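PDB 4ATF: beta-agarase B from Zobellia galactanivorans, which cleaves the beta-1,4-linkages between galactose and 3,6-anhydro-galactose in agarose at random, with retention of the anomeric configuration, giving mainly the tetramer. Local coordinates for residues Ser126-Leu131 with Asn292-Asp297; Ile166-Phe171 with Arg221-Lys226. The protein carries 1 engineered substitution. All blocks are in the same frame, centred on the assembly; numbering follows the deposited sequence.

In the fold
Both contacts join a strand of the sugar-binding cleft to a strand of the sheet packed behind it, as expected for the beta-sandwich of glycoside hydrolase family 16. The centre of contact 1 lies about 6 Å from the centre of the chain, that of contact 2 about 14 Å. Their centres are about 20 Å apart and their nearest atoms about 5 Å, without touching. The front strands 125-132 and 164-172 each pair antiparallel with strand 137-145, which bears Glu138, the probable nucleophile. Residues 126-131 and 166-171 thus reach the same galactose and anhydro-galactose from the strands on either side of 137-145, while 292-297 and 221-226 back them, the former also carrying a sodium ligand.

Contact 1. Residues Ser126-Leu131 with Asn292-Asp297; sequences SDVWLL and NTFGVD. With NA (sodium ion), chain I; GAL (beta-D-galactopyranose), chain E; AAL (3,6-anhydro-alpha-L-galactopyranose), chain B.
Ser126 lays its CB over one face of the Phe294 ring, a CH-pi contact of 3.8 Å to the centroid. It joins the two layers of the GH16 beta-sandwich, whose strand segments 126-131 and 293-297 run at 39° to each other with no hydrogen bond between them. Phe294 enters the interface with CG anti to its backbone N (chi1 179°), which carries the ring toward the opposing strand. Its edge then meets two groups near the ring plane: Asp127 O, 3.6 Å from Phe294 CE2, and Val128 CG2, 4.2 Å from Phe294 CZ. A small serine suits the place because the flat ring can settle on its CB, while its OG is hydrogen-bonded to Met120 N. On the cleft side of the same strand, Trp129 turns its indole under the galactose, whose C5 stands 3.7 Å above the ring plane, over the centre. Leu131 adds an apolar contact, its CD1 3.9 Å from AAL C6. Further along the strand from Phe294 lies the sodium site, completed by Asn37, Glu39, Gly81 and a water. Asp297 grips the ion twice, through its backbone O at 2.3 Å and its carboxylate OD1 at 2.4 Å.

Contact 2. Residues Ile166-Phe171 with Arg221-Lys226; sequences ISHHVF and RTVSGK. With GAL (beta-D-galactopyranose), chain E; AAL (3,6-anhydro-alpha-L-galactopyranose), chain B.
Arg221 crosses Ile166: CB lies 3.7 Å from Ile166 CD1, and, with CG turned away from its own N (chi1 174°), the extended chain brings CD back to the same methyl, also at 3.7 Å. Beyond this apolar stem, the guanidinium meets a water in its plane at the edge; Arg221 NH2 donates to that water at 2.8 Å, and the water donates to Ile166 O at 2.8 Å. NH1 forms a salt bridge with Asp183. Arginine suits this partly exposed position by offering an apolar shaft and a charged end. Farther along, Val223 CG1 comes to 4.1 Å from His168 CE1 in the conformer described, where NE2 is hydrogen-bonded to Ile229 O; a second modelled conformer makes this approach uncertain. On the cleft side, His169, a substrate-binding residue, sets one ring face under GAL O2, which stands 3.3 Å above its centre, and ND1 is hydrogen-bonded to Asp178. Were His169 an alanine, Asp178 would probably lose this partner and the galactose the ring beneath its O2. Phe171 lies under AAL O3, 3.6 Å from its CZ. Such flat rings on the concave strand belong to the agarose-binding cleft of the GH16 sandwich.

Contact 1. Residues Ser126-Leu131 with Asn292-Asp297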
loop_
_atom_site.group_PDB
_atom_site.type_symbol
_atom_site.label_atom_id
_atom_site.label_comp_id
_atom_site.label_asym_id
_atom_site.label_seq_id
_atom_site.Cartn_x
_atom_site.Cartn_y
_atom_site.Cartn_z
ATOM N N SER A 126 1.052 -1.039 -7.423
ATOM C CA SER A 126 -0.315 -1.229 -6.879
ATOM C C SER A 126 -0.190 -1.246 -5.367
ATOM O O SER A 126 0.501 -2.110 -4.843
ATOM C CB SER A 126 -0.849 -2.588 -7.342
ATOM O OG SER A 126 -0.944 -2.649 -8.758
ATOM N N ASP A 127 -0.768 -0.268 -4.659
ATOM C CA ASP A 127 -0.453 -0.044 -3.232
ATOM C C ASP A 127 -1.694 -0.025 -2.343
ATOM O O ASP A 127 -2.692 0.659 -2.675
ATOM C CB ASP A 127 0.203 1.342 -3.081
ATOM C CG ASP A 127 1.526 1.445 -3.816
ATOM O OD1 ASP A 127 2.301 0.477 -3.715
ATOM O OD2 ASP A 127 1.777 2.496 -4.507
ATOM N N VAL A 128 -1.594 -0.673 -1.170
ATOM C CA VAL A 128 -2.504 -0.461 -0.053
ATOM C C VAL A 128 -1.577 -0.279 1.141
ATOM O O VAL A 128 -0.783 -1.178 1.469
ATOM C CB VAL A 128 -3.398 -1.717 0.203
ATOM C CG1 VAL A 128 -4.291 -1.540 1.448
ATOM C CG2 VAL A 128 -4.270 -2.017 -1.042
ATOM N N TRP A 129 -1.687 0.857 1.833
ATOM C CA TRP A 129 -0.721 1.187 2.885
ATOM C C TRP A 129 -1.312 2.053 3.992
ATOM O O TRP A 129 -2.473 2.571 3.836
ATOM C CB TRP A 129 0.564 1.778 2.253
ATOM C CG TRP A 129 0.425 2.931 1.324
ATOM C CD1 TRP A 129 -0.317 3.004 0.147
ATOM C CD2 TRP A 129 1.069 4.201 1.476
ATOM N NE1 TRP A 129 -0.138 4.249 -0.431
ATOM C CE2 TRP A 129 0.717 4.994 0.359
ATOM C CE3 TRP A 129 1.970 4.728 2.450
ATOM C CZ2 TRP A 129 1.188 6.312 0.192
ATOM C CZ3 TRP A 129 2.470 6.039 2.272
ATOM C CH2 TRP A 129 2.063 6.823 1.138
ATOM N N LEU A 130 -0.569 2.213 5.109
ATOM C CA LEU A 130 -1.014 3.007 6.282
ATOM C C LEU A 130 0.036 4.079 6.496
ATOM O O LEU A 130 1.264 3.780 6.389
ATOM C CB LEU A 130 -1.057 2.154 7.569
ATOM C CG LEU A 130 -1.904 0.874 7.410
ATOM C CD1 LEU A 130 -1.802 0.082 8.756
ATOM C CD2 LEU A 130 -3.381 1.180 7.033
ATOM N N LEU A 131 -0.376 5.308 6.810
ATOM C CA LEU A 131 0.650 6.420 6.941
ATOM C C LEU A 131 0.182 7.336 8.067
ATOM O O LEU A 131 -0.986 7.768 8.034
ATOM C CB LEU A 131 0.750 7.228 5.627
ATOM C CG LEU A 131 1.734 8.392 5.608
ATOM C CD1 LEU A 131 3.135 7.782 5.756
ATOM C CD2 LEU A 131 1.610 9.149 4.253
ATOM N N ASN A 292 -3.713 -1.280 -16.845
ATOM C CA ASN A 292 -3.397 -0.192 -15.940
ATOM C C ASN A 292 -4.552 0.226 -15.025
ATOM O O ASN A 292 -4.608 1.357 -14.583
ATOM C CB ASN A 292 -2.915 1.003 -16.772
ATOM C CG ASN A 292 -1.658 0.649 -17.538
ATOM O OD1 ASN A 292 -0.583 0.665 -16.962
ATOM N ND2 ASN A 292 -1.795 0.278 -18.806
ATOM N N THR A 293 -5.409 -0.734 -14.685
ATOM C CA THR A 293 -6.477 -0.530 -13.746
ATOM C C THR A 293 -6.259 -1.454 -12.516
ATOM O O THR A 293 -6.168 -2.667 -12.654
ATOM C CB THR A 293 -7.877 -0.804 -14.409
ATOM O OG1 THR A 293 -8.032 0.079 -15.519
ATOM C CG2 THR A 293 -9.025 -0.551 -13.430
ATOM N N PHE A 294 -6.179 -0.851 -11.339
ATOM C CA PHE A 294 -5.969 -1.546 -10.069
ATOM C C PHE A 294 -7.369 -1.704 -9.459
ATOM O O PHE A 294 -8.131 -0.715 -9.399
ATOM C CB PHE A 294 -5.047 -0.679 -9.192
ATOM C CG PHE A 294 -4.760 -1.267 -7.825
ATOM C CD1 PHE A 294 -4.651 -2.673 -7.638
ATOM C CD2 PHE A 294 -4.630 -0.428 -6.728
ATOM C CE1 PHE A 294 -4.400 -3.225 -6.341
ATOM C CE2 PHE A 294 -4.339 -0.938 -5.447
ATOM C CZ PHE A 294 -4.220 -2.347 -5.241
ATOM N N GLY A 295 -7.742 -2.935 -9.090
ATOM C CA GLY A 295 -9.105 -3.215 -8.572
ATOM C C GLY A 295 -9.000 -3.743 -7.159
ATOM O O GLY A 295 -8.120 -4.593 -6.867
ATOM N N VAL A 296 -9.852 -3.218 -6.284
ATOM C CA VAL A 296 -9.912 -3.667 -4.892
ATOM C C VAL A 296 -11.344 -4.112 -4.657
ATOM O O VAL A 296 -12.259 -3.313 -4.761
ATOM C CB VAL A 296 -9.490 -2.558 -3.862
ATOM C CG1 VAL A 296 -9.716 -3.022 -2.413
ATOM C CG2 VAL A 296 -8.030 -2.213 -4.057
ATOM N N ASP A 297 -11.554 -5.403 -4.401
ATOM C CA ASP A 297 -12.905 -5.936 -4.151
ATOM C C ASP A 297 -13.397 -5.465 -2.762
ATOM O O ASP A 297 -14.553 -5.037 -2.610
ATOM C CB ASP A 297 -12.856 -7.485 -4.247
ATOM C CG ASP A 297 -14.234 -8.149 -4.112
ATOM O OD1 ASP A 297 -15.261 -7.443 -4.154
ATOM O OD2 ASP A 297 -14.288 -9.397 -3.952
HETATM NA NA NA I . -16.610 -5.578 -3.593
HETATM C C1 GAL E . 6.140 3.083 0.501
HETATM C C2 GAL E . 6.759 4.470 0.415
HETATM C C3 GAL E . 5.778 5.645 0.329
HETATM C C4 GAL E . 4.855 5.349 -0.870
HETATM C C5 GAL E . 4.266 3.915 -0.720
HETATM C C6 GAL E . 3.236 3.553 -1.805
HETATM O O2 GAL E . 7.456 4.608 1.619
HETATM O O3 GAL E . 6.612 6.795 0.106
HETATM O O4 GAL E . 5.644 5.398 -2.029
HETATM O O5 GAL E . 5.236 2.870 -0.569
HETATM O O6 GAL E . 2.770 2.253 -1.437
HETATM C C1 AAL B . 6.568 7.788 1.154
HETATM C C2 AAL B . 7.674 8.841 0.851
HETATM C C3 AAL B . 7.335 10.142 1.652
HETATM C C4 AAL B . 5.977 10.705 1.448
HETATM C C5 AAL B . 5.105 9.582 1.962
HETATM C C6 AAL B . 5.776 9.391 3.351
HETATM O O2 AAL B . 7.692 9.119 -0.548
HETATM O O3 AAL B . 7.160 9.789 3.075
HETATM O O4 AAL B . 5.627 11.923 2.040
HETATM O O5 AAL B . 5.190 8.358 1.181
HETATM O O HOH W 1 -18.098 -7.285 -2.809
#

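Contact 2. Residues Ile166-Phe171 with Arg221-Lys226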
loop_
_atom_site.group_PDB
_atom_site.type_symbol
_atom_site.label_atom_id
_atom_site.label_comp_id
_atom_site.label_asym_id
_atom_site.label_seq_id
_atom_site.Cartn_x
_atom_site.Cartn_y
_atom_site.Cartn_z
ATOM N N ILE A 166 6.617 -6.454 1.215
ATOM C CA ILE A 166 5.892 -6.325 2.477
ATOM C C ILE A 166 6.792 -5.664 3.480
ATOM O O ILE A 166 7.670 -6.302 4.008
ATOM C CB ILE A 166 5.312 -7.719 3.002
ATOM C CG1 ILE A 166 6.300 -8.872 2.724
ATOM C CG2 ILE A 166 3.955 -8.011 2.272
ATOM C CD1 ILE A 166 5.862 -10.222 3.356
ATOM N N SER A 167 6.520 -4.415 3.812
ATOM C CA SER A 167 7.523 -3.649 4.560
ATOM C C SER A 167 6.846 -2.569 5.429
ATOM O O SER A 167 5.608 -2.539 5.560
ATOM C CB SER A 167 8.496 -3.025 3.523
ATOM O OG SER A 167 9.712 -2.623 4.148
ATOM N N HIS A 168 7.685 -1.727 6.040
ATOM C CA HIS A 168 7.254 -0.612 6.867
ATOM C C HIS A 168 8.386 0.424 6.790
ATOM O O HIS A 168 9.543 0.064 6.436
ATOM C CB HIS A 168 6.991 -1.088 8.329
ATOM C CG HIS A 168 8.240 -1.219 9.147
ATOM N ND1 HIS A 168 9.038 -2.348 9.114
ATOM C CD2 HIS A 168 8.858 -0.346 9.986
ATOM C CE1 HIS A 168 10.074 -2.178 9.921
ATOM N NE2 HIS A 168 9.989 -0.976 10.468
ATOM N N HIS A 169 8.093 1.692 7.102
ATOM C CA HIS A 169 9.127 2.748 7.040
ATOM C C HIS A 169 8.995 3.609 8.269
ATOM O O HIS A 169 7.882 3.815 8.736
ATOM C CB HIS A 169 8.953 3.686 5.805
ATOM C CG HIS A 169 9.147 3.019 4.484
ATOM N ND1 HIS A 169 10.228 3.287 3.678
ATOM C CD2 HIS A 169 8.373 2.126 3.795
ATOM C CE1 HIS A 169 10.147 2.560 2.567
ATOM N NE2 HIS A 169 9.036 1.841 2.613
ATOM N N VAL A 170 10.106 4.154 8.746
ATOM C CA VAL A 170 10.060 5.266 9.686
ATOM C C VAL A 170 10.869 6.362 9.045
ATOM O O VAL A 170 11.882 6.071 8.356
ATOM C CB VAL A 170 10.496 4.875 11.128
ATOM C CG1 VAL A 170 9.434 3.942 11.780
ATOM C CG2 VAL A 170 11.865 4.245 11.157
ATOM N N PHE A 171 10.431 7.616 9.195
ATOM C CA PHE A 171 11.132 8.753 8.500
ATOM C C PHE A 171 11.561 9.825 9.473
ATOM O O PHE A 171 10.935 9.981 10.536
ATOM C CB PHE A 171 10.207 9.465 7.486
ATOM C CG PHE A 171 9.646 8.564 6.423
ATOM C CD1 PHE A 171 10.356 8.306 5.236
ATOM C CD2 PHE A 171 8.404 7.960 6.635
ATOM C CE1 PHE A 171 9.815 7.392 4.269
ATOM C CE2 PHE A 171 7.826 7.084 5.689
ATOM C CZ PHE A 171 8.531 6.795 4.495
ATOM N N ARG A 221 5.250 -13.602 6.989
ATOM C CA ARG A 221 6.402 -12.893 7.561
ATOM C C ARG A 221 6.050 -12.258 8.887
ATOM O O ARG A 221 4.948 -11.685 9.034
ATOM C CB ARG A 221 6.867 -11.821 6.560
ATOM C CG ARG A 221 7.966 -10.898 7.070
ATOM C CD ARG A 221 8.556 -10.140 5.898
ATOM N NE ARG A 221 9.451 -9.060 6.285
ATOM C CZ ARG A 221 10.792 -9.148 6.359
ATOM N NH1 ARG A 221 11.434 -10.315 6.265
ATOM N NH2 ARG A 221 11.500 -8.054 6.593
ATOM N N THR A 222 6.968 -12.335 9.865
ATOM C CA THR A 222 6.792 -11.629 11.136
ATOM C C THR A 222 7.955 -10.607 11.270
ATOM O O THR A 222 9.116 -10.964 11.046
ATOM C CB THR A 222 6.827 -12.605 12.339
ATOM O OG1 THR A 222 5.716 -13.497 12.229
ATOM C CG2 THR A 222 6.719 -11.822 13.730
ATOM N N VAL A 223 7.654 -9.373 11.637
ATOM C CA VAL A 223 8.688 -8.364 11.788
ATOM C C VAL A 223 8.497 -7.870 13.200
ATOM O O VAL A 223 7.463 -7.259 13.535
ATOM C CB VAL A 223 8.594 -7.211 10.756
ATOM C CG1 VAL A 223 9.602 -6.093 11.069
ATOM C CG2 VAL A 223 8.887 -7.763 9.358
ATOM N N SER A 224 9.457 -8.190 14.058
ATOM C CA SER A 224 9.187 -8.024 15.495
ATOM C C SER A 224 10.445 -7.585 16.188
ATOM O O SER A 224 11.509 -8.155 15.928
ATOM C CB SER A 224 8.706 -9.386 16.072
ATOM O OG SER A 224 8.390 -9.263 17.424
ATOM N N GLY A 225 10.368 -6.581 17.056
ATOM C CA GLY A 225 11.532 -6.141 17.869
ATOM C C GLY A 225 12.202 -4.846 17.388
ATOM O O GLY A 225 12.109 -4.472 16.205
ATOM N N LYS A 226 12.916 -4.188 18.309
ATOM C CA LYS A 226 13.469 -2.843 18.045
ATOM C C LYS A 226 14.536 -2.839 16.953
ATOM O O LYS A 226 14.561 -1.897 16.151
ATOM C CB LYS A 226 14.039 -2.233 19.334
ATOM C CG LYS A 226 13.025 -2.139 20.519
ATOM C CD LYS A 226 13.753 -1.878 21.847
ATOM C CE LYS A 226 12.803 -2.036 23.098
ATOM N NZ LYS A 226 13.409 -1.560 24.374
HETATM C C1 GAL E . 6.140 3.083 0.501
HETATM C C2 GAL E . 6.759 4.470 0.415
HETATM C C3 GAL E . 5.778 5.645 0.329
HETATM C C4 GAL E . 4.855 5.349 -0.870
HETATM C C5 GAL E . 4.266 3.915 -0.720
HETATM C C6 GAL E . 3.236 3.553 -1.805
HETATM O O2 GAL E . 7.456 4.608 1.619
HETATM O O3 GAL E . 6.612 6.795 0.106
HETATM O O4 GAL E . 5.644 5.398 -2.029
HETATM O O5 GAL E . 5.236 2.870 -0.569
HETATM O O6 GAL E . 2.770 2.253 -1.437
HETATM C C1 AAL B . 6.568 7.788 1.154
HETATM C C2 AAL B . 7.674 8.841 0.851
HETATM C C3 AAL B . 7.335 10.142 1.652
HETATM C C4 AAL B . 5.977 10.705 1.448
HETATM C C5 AAL B . 5.105 9.582 1.962
HETATM C C6 AAL B . 5.776 9.391 3.351
HETATM O O2 AAL B . 7.692 9.119 -0.548
HETATM O O3 AAL B . 7.160 9.789 3.075
HETATM O O4 AAL B . 5.627 11.923 2.040
HETATM O O5 AAL B . 5.190 8.358 1.181
HETATM O O HOH W 2 9.498 -6.191 6.188
#